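Local coordinates for protein C2 toxin component I (Clostridium botulinum, PDB 2J3X) that probably transfers ADP-ribose from NAD to actin inside target cells, as the enzymatic component of a binary clostridial toxin, at residues Q217-W229 and K289-V301. The protein carries 2 engineered substitutions. Numbering follows the deposited sequence.
Sequences QELDFYNKGSEAW and KPIPQTLIAYRRV. With SO4 (sulfate ion), chain V; SO4 (sulfate ion), chain M.
Asp220 OD1 takes two bonds at once: Tyr298 OH donates to its syn lone pair at 2.7 Å, and Tyr222 N reaches the anti side from 33° out of the carboxylate plane. The second bond closes an Asx turn. With CG anti to the backbone N (chi1 -174°), the carboxylate extends past Ile296, whose CB lies 3.5 Å from Asp220 CG; the Asp220 and Tyr298 side chains cross at about a right angle, with OD1 at the edge of the Tyr298 ring. The other carboxylate oxygen, OD2, is salt-bridged to Arg366 of strand 363-369. Between the backbones there is one direct hydrogen bond, Ile296 N to Leu219 O at 3.0 Å. Two waters lengthen this pairing: one accepts from Leu219 N and donates to Thr294 O, the other does the same between Phe221 N and Ile296 O. The carboxylate end of Glu218 crosses Ile296 at about a right angle, Glu218 OE2 lying 3.5 Å from Ile296 CD1, while its charge is met by Arg368. At the other end Leu295 CD1 sits over the six-membered ring of Trp229, 3.8 Å from the centroid, a CH-pi contact, and also meets the edge of Phe221. Pro292 CD touches Trp229 CH2, and Trp229 NE1 donates to Gln293 OE1 at 2.9 Å, close to the indole plane, with indole and amide only 24° apart. Ser226 OG, at the N-cap of helix 227-234, accepts from Trp229 N and so caps the first turn, from which the indole projects. The contact thus joins the linker after strand 206-216 to outer strand 295-301 of the five-stranded sheet in the C-terminal ADP-ribosyltransferase domain. Two donors and an arginine around the buried Asp220 would be expected to stabilise its carboxylate form and hold it in one orientation, while the indole is fixed by its N-H and one covered face.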
ATOM      1  N   GLN A 217      10.448   0.921  -4.078  1.00 14.16           N
ATOM      2  CA  GLN A 217       9.701  -0.330  -3.957  1.00 16.63           C
ATOM      3  C   GLN A 217       9.816  -0.788  -2.543  1.00 15.41           C
ATOM      4  O   GLN A 217      10.925  -1.124  -2.105  1.00 17.76           O
ATOM      5  CB  GLN A 217      10.339  -1.398  -4.846  1.00 18.61           C
ATOM      6  CG  GLN A 217       9.918  -1.304  -6.257  1.00 25.21           C
ATOM      7  CD  GLN A 217      10.807  -2.174  -7.139  1.00 32.37           C
ATOM      8  OE1 GLN A 217      12.010  -1.894  -7.320  1.00 33.81           O
ATOM      9  NE2 GLN A 217      10.218  -3.229  -7.688  1.00 36.44           N
ATOM     10  N   GLU A 218       8.710  -0.732  -1.787  1.00 13.65           N
ATOM     11  CA  GLU A 218       8.762  -1.075  -0.397  1.00 11.32           C
ATOM     12  C   GLU A 218       8.463  -2.578  -0.322  1.00 11.89           C
ATOM     13  O   GLU A 218       7.527  -3.051  -0.980  1.00 11.60           O
ATOM     14  CB  GLU A 218       7.652  -0.304   0.369  1.00 10.73           C
ATOM     15  CG  GLU A 218       7.741  -0.565   1.855  1.00 11.77           C
ATOM     16  CD  GLU A 218       6.696   0.297   2.583  1.00 14.08           C
ATOM     17  OE1 GLU A 218       5.637   0.620   1.977  1.00 15.78           O
ATOM     18  OE2 GLU A 218       6.933   0.607   3.757  1.00 14.34           O
ATOM     19  N   LEU A 219       9.239  -3.319   0.461  1.00  9.78           N
ATOM     20  CA  LEU A 219       9.102  -4.803   0.460  1.00  9.14           C
ATOM     21  C   LEU A 219       7.730  -5.156   1.043  1.00  9.34           C
ATOM     22  O   LEU A 219       7.402  -4.722   2.155  1.00 10.15           O
ATOM     23  CB  LEU A 219      10.172  -5.423   1.352  1.00  8.84           C
ATOM     24  CG  LEU A 219      10.221  -6.968   1.358  1.00  9.89           C
ATOM     25  CD1 LEU A 219      10.335  -7.533  -0.065  1.00 12.72           C
ATOM     26  CD2 LEU A 219      11.386  -7.402   2.245  1.00 12.37           C
ATOM     27  N   ASP A 220       6.916  -5.877   0.282  1.00  8.23           N
ATOM     28  CA  ASP A 220       5.497  -6.119   0.666  1.00  8.85           C
ATOM     29  C   ASP A 220       5.025  -7.277  -0.210  1.00  8.11           C
ATOM     30  O   ASP A 220       5.224  -7.247  -1.464  1.00  9.15           O
ATOM     31  CB  ASP A 220       4.700  -4.864   0.308  1.00  8.61           C
ATOM     32  CG  ASP A 220       3.235  -4.880   0.768  1.00  8.89           C
ATOM     33  OD1 ASP A 220       2.642  -5.970   1.041  1.00  9.55           O
ATOM     34  OD2 ASP A 220       2.660  -3.764   0.774  1.00 10.53           O
ATOM     35  N   PHE A 221       4.418  -8.304   0.410  1.00  7.09           N
ATOM     36  CA  PHE A 221       4.012  -9.502  -0.333  1.00  8.78           C
ATOM     37  C   PHE A 221       2.500  -9.592  -0.518  1.00  7.83           C
ATOM     38  O   PHE A 221       2.009 -10.567  -1.143  1.00  8.50           O
ATOM     39  CB  PHE A 221       4.479 -10.746   0.447  1.00  7.35           C
ATOM     40  CG  PHE A 221       6.009 -10.737   0.650  1.00  8.46           C
ATOM     41  CD1 PHE A 221       6.838 -10.974  -0.444  1.00 10.72           C
ATOM     42  CD2 PHE A 221       6.564 -10.438   1.908  1.00 11.66           C
ATOM     43  CE1 PHE A 221       8.259 -10.944  -0.242  1.00 10.80           C
ATOM     44  CE2 PHE A 221       7.963 -10.397   2.120  1.00 11.84           C
ATOM     45  CZ  PHE A 221       8.795 -10.644   1.018  1.00 10.48           C
ATOM     46  N   TYR A 222       1.806  -8.529  -0.110  1.00  9.77           N
ATOM     47  CA  TYR A 222       0.326  -8.416  -0.323  1.00  8.39           C
ATOM     48  C   TYR A 222      -0.315  -9.738   0.120  1.00  9.05           C
ATOM     49  O   TYR A 222       0.037 -10.239   1.212  1.00  9.06           O
ATOM     50  CB  TYR A 222      -0.050  -7.991  -1.778  1.00 10.43           C
ATOM     51  CG  TYR A 222       0.670  -6.710  -2.125  1.00  9.66           C
ATOM     52  CD1 TYR A 222       0.305  -5.495  -1.560  1.00 12.75           C
ATOM     53  CD2 TYR A 222       1.763  -6.755  -2.988  1.00 11.69           C
ATOM     54  CE1 TYR A 222       0.997  -4.321  -1.879  1.00 13.20           C
ATOM     55  CE2 TYR A 222       2.501  -5.594  -3.292  1.00 13.60           C
ATOM     56  CZ  TYR A 222       2.120  -4.404  -2.713  1.00 15.56           C
ATOM     57  OH  TYR A 222       2.881  -3.285  -3.053  1.00 17.70           O
ATOM     58  N   ASN A 223      -1.222 -10.292  -0.682  1.00  9.19           N
ATOM     59  CA  ASN A 223      -1.937 -11.524  -0.287  1.00  9.76           C
ATOM     60  C   ASN A 223      -1.102 -12.804  -0.427  1.00 10.23           C
ATOM     61  O   ASN A 223      -1.450 -13.831   0.159  1.00 10.98           O
ATOM     62  CB  ASN A 223      -3.272 -11.635  -1.046  1.00  9.72           C
ATOM     63  CG  ASN A 223      -3.095 -11.765  -2.515  1.00 12.79           C
ATOM     64  OD1 ASN A 223      -2.017 -11.442  -3.065  1.00 11.27           O
ATOM     65  ND2 ASN A 223      -4.163 -12.180  -3.194  1.00  9.97           N
ATOM     66  N   LYS A 224       0.057 -12.728  -1.118  1.00  9.08           N
ATOM     67  CA  LYS A 224       0.849 -13.945  -1.395  1.00 10.16           C
ATOM     68  C   LYS A 224       1.729 -14.326  -0.211  1.00 10.31           C
ATOM     69  O   LYS A 224       2.009 -15.505  -0.005  1.00 11.89           O
ATOM     70  CB  LYS A 224       1.704 -13.771  -2.687  1.00 10.73           C
ATOM     71  CG  LYS A 224       0.799 -13.852  -3.922  1.00 10.78           C
ATOM     72  CD  LYS A 224       1.583 -13.487  -5.203  1.00 11.99           C
ATOM     73  CE  LYS A 224       0.689 -13.533  -6.471  1.00 11.44           C
ATOM     74  NZ  LYS A 224       1.351 -12.841  -7.652  1.00 14.20           N
ATOM     75  N   GLY A 225       2.152 -13.332   0.572  1.00 10.03           N
ATOM     76  CA  GLY A 225       3.062 -13.579   1.736  1.00  9.94           C
ATOM     77  C   GLY A 225       4.421 -14.040   1.240  1.00  9.87           C
ATOM     78  O   GLY A 225       4.701 -13.998   0.025  1.00 11.13           O
ATOM     79  N   SER A 226       5.251 -14.505   2.181  1.00  9.51           N
ATOM     80  CA  SER A 226       6.548 -15.095   1.845  1.00 10.35           C
ATOM     81  C   SER A 226       7.022 -15.923   3.011  1.00 10.67           C
ATOM     82  O   SER A 226       7.640 -15.412   3.943  1.00 11.31           O
ATOM     83  CB  SER A 226       7.603 -14.002   1.568  1.00 10.47           C
ATOM     84  OG  SER A 226       8.866 -14.578   1.198  1.00 10.83           O
ATOM     85  N   GLU A 227       6.779 -17.218   2.927  1.00 10.97           N
ATOM     86  CA  GLU A 227       7.356 -18.083   3.943  1.00 12.09           C
ATOM     87  C   GLU A 227       8.873 -18.034   3.804  1.00 10.36           C
ATOM     88  O   GLU A 227       9.566 -18.120   4.815  1.00 10.52           O
ATOM     89  CB  GLU A 227       6.854 -19.499   3.722  1.00 11.97           C
ATOM     90  CG  GLU A 227       7.413 -20.509   4.735  1.00 13.71           C
ATOM     91  CD  GLU A 227       6.807 -20.422   6.118  1.00 18.07           C
ATOM     92  OE1 GLU A 227       5.967 -19.578   6.384  1.00 16.31           O
ATOM     93  OE2 GLU A 227       7.183 -21.205   7.000  1.00 19.86           O
ATOM     94  N   ALA A 228       9.381 -17.886   2.563  1.00 10.16           N
ATOM     95  CA  ALA A 228      10.838 -17.834   2.344  1.00 11.04           C
ATOM     96  C   ALA A 228      11.498 -16.716   3.112  1.00 10.62           C
ATOM     97  O   ALA A 228      12.635 -16.894   3.577  1.00  9.77           O
ATOM     98  CB  ALA A 228      11.197 -17.692   0.811  1.00 11.49           C
ATOM     99  N   TRP A 229      10.826 -15.562   3.218  1.00  9.95           N
ATOM    100  CA  TRP A 229      11.376 -14.442   4.017  1.00  9.30           C
ATOM    101  C   TRP A 229      11.544 -14.854   5.475  1.00  9.59           C
ATOM    102  O   TRP A 229      12.575 -14.581   6.104  1.00  9.60           O
ATOM    103  CB  TRP A 229      10.473 -13.194   3.935  1.00 10.24           C
ATOM    104  CG  TRP A 229      11.121 -11.993   4.561  1.00  8.41           C
ATOM    105  CD1 TRP A 229      11.932 -11.083   3.907  1.00 10.48           C
ATOM    106  CD2 TRP A 229      11.101 -11.601   5.946  1.00  8.42           C
ATOM    107  NE1 TRP A 229      12.353 -10.132   4.781  1.00 10.31           N
ATOM    108  CE2 TRP A 229      11.883 -10.408   6.044  1.00  9.51           C
ATOM    109  CE3 TRP A 229      10.469 -12.107   7.107  1.00 10.21           C
ATOM    110  CZ2 TRP A 229      12.046  -9.697   7.239  1.00  9.07           C
ATOM    111  CZ3 TRP A 229      10.659 -11.414   8.346  1.00 10.59           C
ATOM    112  CH2 TRP A 229      11.461 -10.214   8.395  1.00 10.35           C
ATOM    113  N   LYS A 289      16.259 -11.267  17.781  1.00 13.97           N
ATOM    114  CA  LYS A 289      16.535 -11.069  16.372  1.00 13.63           C
ATOM    115  C   LYS A 289      15.525 -10.028  15.824  1.00 12.76           C
ATOM    116  O   LYS A 289      14.497 -10.388  15.261  1.00 10.93           O
ATOM    117  CB  LYS A 289      16.464 -12.436  15.659  1.00 15.16           C
ATOM    118  CG  LYS A 289      16.963 -12.455  14.255  1.00 20.64           C
ATOM    119  CD  LYS A 289      17.518 -13.885  13.816  1.00 16.27           C
ATOM    120  CE  LYS A 289      18.430 -13.506  12.660  1.00 21.03           C
ATOM    121  NZ  LYS A 289      18.589 -14.589  11.720  1.00 21.46           N
ATOM    122  N   PRO A 290      15.736  -8.729  16.128  1.00 12.12           N
ATOM    123  CA  PRO A 290      14.755  -7.715  15.696  1.00 11.16           C
ATOM    124  C   PRO A 290      14.569  -7.704  14.160  1.00 11.27           C
ATOM    125  O   PRO A 290      15.390  -8.239  13.402  1.00 10.26           O
ATOM    126  CB  PRO A 290      15.361  -6.394  16.207  1.00 12.00           C
ATOM    127  CG  PRO A 290      16.189  -6.836  17.469  1.00 12.74           C
ATOM    128  CD  PRO A 290      16.825  -8.125  16.929  1.00 12.12           C
ATOM    129  N   ILE A 291      13.453  -7.142  13.707  1.00 11.74           N
ATOM    130  CA  ILE A 291      13.171  -7.137  12.277  1.00 10.39           C
ATOM    131  C   ILE A 291      14.387  -6.610  11.482  1.00 12.15           C
ATOM    132  O   ILE A 291      14.876  -5.537  11.753  1.00 10.76           O
ATOM    133  CB  ILE A 291      11.959  -6.234  12.034  1.00 11.44           C
ATOM    134  CG1 ILE A 291      10.714  -6.775  12.797  1.00 10.33           C
ATOM    135  CG2 ILE A 291      11.654  -6.085  10.537  1.00 10.10           C
ATOM    136  CD1 ILE A 291      10.378  -8.281  12.449  1.00 11.46           C
ATOM    137  N   PRO A 292      14.917  -7.413  10.558  1.00 12.72           N
ATOM    138  CA  PRO A 292      16.245  -7.086   9.983  1.00 13.90           C
ATOM    139  C   PRO A 292      16.228  -6.014   8.897  1.00 13.83           C
ATOM    140  O   PRO A 292      17.278  -5.485   8.544  1.00 13.48           O
ATOM    141  CB  PRO A 292      16.701  -8.434   9.427  1.00 14.50           C
ATOM    142  CG  PRO A 292      15.435  -9.116   9.063  1.00 16.25           C
ATOM    143  CD  PRO A 292      14.444  -8.737  10.140  1.00 14.16           C
ATOM    144  N   GLN A 293      15.069  -5.808   8.260  1.00 12.70           N
ATOM    145  CA  GLN A 293      14.964  -4.794   7.183  1.00 11.90           C
ATOM    146  C   GLN A 293      13.539  -4.314   7.190  1.00 12.76           C
ATOM    147  O   GLN A 293      12.673  -5.012   7.710  1.00 12.62           O
ATOM    148  CB  GLN A 293      15.329  -5.393   5.815  1.00 12.16           C
ATOM    149  CG  GLN A 293      14.293  -6.475   5.325  1.00 12.38           C
ATOM    150  CD  GLN A 293      14.639  -7.178   4.017  1.00 15.90           C
ATOM    151  OE1 GLN A 293      14.463  -8.354   3.896  1.00 14.33           O
ATOM    152  NE2 GLN A 293      15.156  -6.423   3.026  1.00 20.46           N
ATOM    153  N   THR A 294      13.277  -3.175   6.584  1.00 11.03           N
ATOM    154  CA  THR A 294      11.895  -2.664   6.561  1.00 12.19           C
ATOM    155  C   THR A 294      11.030  -3.520   5.637  1.00 12.67           C
ATOM    156  O   THR A 294      11.409  -3.796   4.509  1.00 11.93           O
ATOM    157  CB  THR A 294      11.910  -1.215   6.122  1.00 14.47           C
ATOM    158  OG1 THR A 294      12.678  -0.481   7.085  1.00 16.88           O
ATOM    159  CG2 THR A 294      10.460  -0.611   6.120  1.00 16.26           C
ATOM    160  N   LEU A 295       9.858  -3.878   6.122  1.00 11.16           N
ATOM    161  CA  LEU A 295       8.892  -4.501   5.267  1.00 11.22           C
ATOM    162  C   LEU A 295       7.494  -4.347   5.815  1.00 10.36           C
ATOM    163  O   LEU A 295       7.312  -3.950   6.939  1.00 10.28           O
ATOM    164  CB  LEU A 295       9.215  -5.963   5.098  1.00 12.22           C
ATOM    165  CG  LEU A 295       8.845  -6.919   6.203  1.00 15.09           C
ATOM    166  CD1 LEU A 295       8.884  -8.331   5.682  1.00 13.71           C
ATOM    167  CD2 LEU A 295       9.632  -6.726   7.461  1.00 13.27           C
ATOM    168  N   ILE A 296       6.531  -4.701   4.985  1.00  9.15           N
ATOM    169  CA  ILE A 296       5.111  -4.561   5.309  1.00  7.78           C
ATOM    170  C   ILE A 296       4.572  -5.891   5.886  1.00  9.05           C
ATOM    171  O   ILE A 296       4.724  -6.948   5.281  1.00  8.59           O
ATOM    172  CB  ILE A 296       4.322  -4.154   4.043  1.00  8.81           C
ATOM    173  CG1 ILE A 296       4.766  -2.725   3.578  1.00  8.17           C
ATOM    174  CG2 ILE A 296       2.793  -4.283   4.263  1.00  6.85           C
ATOM    175  CD1 ILE A 296       4.332  -1.588   4.597  1.00 10.66           C
ATOM    176  N   ALA A 297       3.887  -5.807   7.033  1.00  9.53           N
ATOM    177  CA  ALA A 297       3.087  -6.920   7.482  1.00  8.97           C
ATOM    178  C   ALA A 297       1.628  -6.419   7.721  1.00  9.64           C
ATOM    179  O   ALA A 297       1.370  -5.221   7.742  1.00  9.58           O
ATOM    180  CB  ALA A 297       3.641  -7.466   8.762  1.00  8.58           C
ATOM    181  N   TYR A 298       0.697  -7.352   7.859  1.00  8.75           N
ATOM    182  CA  TYR A 298      -0.744  -6.995   7.844  1.00  8.47           C
ATOM    183  C   TYR A 298      -1.441  -7.457   9.102  1.00  8.88           C
ATOM    184  O   TYR A 298      -1.118  -8.509   9.670  1.00  9.79           O
ATOM    185  CB  TYR A 298      -1.409  -7.691   6.641  1.00  8.62           C
ATOM    186  CG  TYR A 298      -0.997  -7.048   5.359  1.00  7.91           C
ATOM    187  CD1 TYR A 298      -1.611  -5.860   4.929  1.00  8.92           C
ATOM    188  CD2 TYR A 298       0.083  -7.607   4.594  1.00  8.41           C
ATOM    189  CE1 TYR A 298      -1.222  -5.222   3.725  1.00  9.74           C
ATOM    190  CE2 TYR A 298       0.510  -6.996   3.383  1.00 10.15           C
ATOM    191  CZ  TYR A 298      -0.148  -5.793   2.973  1.00 11.34           C
ATOM    192  OH  TYR A 298       0.202  -5.143   1.820  1.00 10.57           O
ATOM    193  N   ARG A 299      -2.438  -6.686   9.530  1.00  8.45           N
ATOM    194  CA  ARG A 299      -3.287  -7.128  10.637  1.00  9.51           C
ATOM    195  C   ARG A 299      -4.701  -6.589  10.371  1.00  9.54           C
ATOM    196  O   ARG A 299      -4.899  -5.367  10.347  1.00 10.89           O
ATOM    197  CB  ARG A 299      -2.770  -6.534  11.905  1.00  9.24           C
ATOM    198  CG  ARG A 299      -3.541  -7.003  13.184  1.00 11.47           C
ATOM    199  CD  ARG A 299      -2.835  -6.440  14.406  1.00 15.26           C
ATOM    200  NE  ARG A 299      -3.720  -6.525  15.592  1.00 16.90           N
ATOM    201  CZ  ARG A 299      -4.008  -7.640  16.245  1.00 21.00           C
ATOM    202  NH1 ARG A 299      -3.480  -8.806  15.868  1.00 19.59           N
ATOM    203  NH2 ARG A 299      -4.842  -7.593  17.291  1.00 19.82           N
ATOM    204  N   ARG A 300      -5.637  -7.519  10.153  1.00  9.78           N
ATOM    205  CA  ARG A 300      -7.015  -7.153   9.839  1.00  9.23           C
ATOM    206  C   ARG A 300      -7.823  -7.185  11.138  1.00  9.63           C
ATOM    207  O   ARG A 300      -7.684  -8.139  11.914  1.00 11.01           O
ATOM    208  CB  ARG A 300      -7.606  -8.163   8.871  1.00 10.36           C
ATOM    209  CG  ARG A 300      -7.163  -7.934   7.382  1.00  8.99           C
ATOM    210  CD  ARG A 300      -7.643  -9.114   6.517  1.00  8.58           C
ATOM    211  NE  ARG A 300      -7.492  -8.845   5.086  1.00 10.18           N
ATOM    212  CZ  ARG A 300      -8.436  -8.298   4.322  1.00  8.94           C
ATOM    213  NH1 ARG A 300      -9.634  -7.874   4.828  1.00  7.66           N
ATOM    214  NH2 ARG A 300      -8.166  -8.081   3.070  1.00  8.15           N
ATOM    215  N   VAL A 301      -8.648  -6.153  11.347  1.00 10.84           N
ATOM    216  CA  VAL A 301      -9.452  -6.007  12.572  1.00  9.57           C
ATOM    217  C   VAL A 301     -10.845  -5.578  12.191  1.00 10.07           C
ATOM    218  O   VAL A 301     -11.089  -5.138  11.051  1.00 10.40           O
ATOM    219  CB  VAL A 301      -8.864  -5.030  13.574  1.00  9.93           C
ATOM    220  CG1 VAL A 301      -7.453  -5.476  14.019  1.00 10.35           C
ATOM    221  CG2 VAL A 301      -8.806  -3.619  12.947  1.00 11.50           C
TER
HETATM  222  S   SO4 V1452       7.328 -19.357  -0.189  0.50 18.32           S
HETATM  223  O1  SO4 V1452       7.545 -19.089  -1.624  0.50 11.65           O
HETATM  224  O2  SO4 V1452       8.655 -19.617   0.286  0.50 21.14           O
HETATM  225  O3  SO4 V1452       6.736 -18.261   0.557  0.50 20.69           O
HETATM  226  O4  SO4 V1452       6.624 -20.609   0.046  0.50 20.09           O
HETATM  227  S   SO4 M1443      -1.535 -13.857 -10.359  1.00 12.20           S
HETATM  228  O1  SO4 M1443      -2.701 -13.066 -10.889  1.00 12.66           O
HETATM  229  O2  SO4 M1443      -0.682 -14.110 -11.517  1.00 13.36           O
HETATM  230  O3  SO4 M1443      -0.763 -13.038  -9.419  1.00 12.76           O
HETATM  231  O4  SO4 M1443      -1.983 -15.116  -9.756  1.00 14.25           O
HETATM  232  O   HOH W   1      11.154  -2.027   2.165  1.00 18.97           O
HETATM  233  O   HOH W   2       3.836  -8.659   3.203  1.00 11.11           O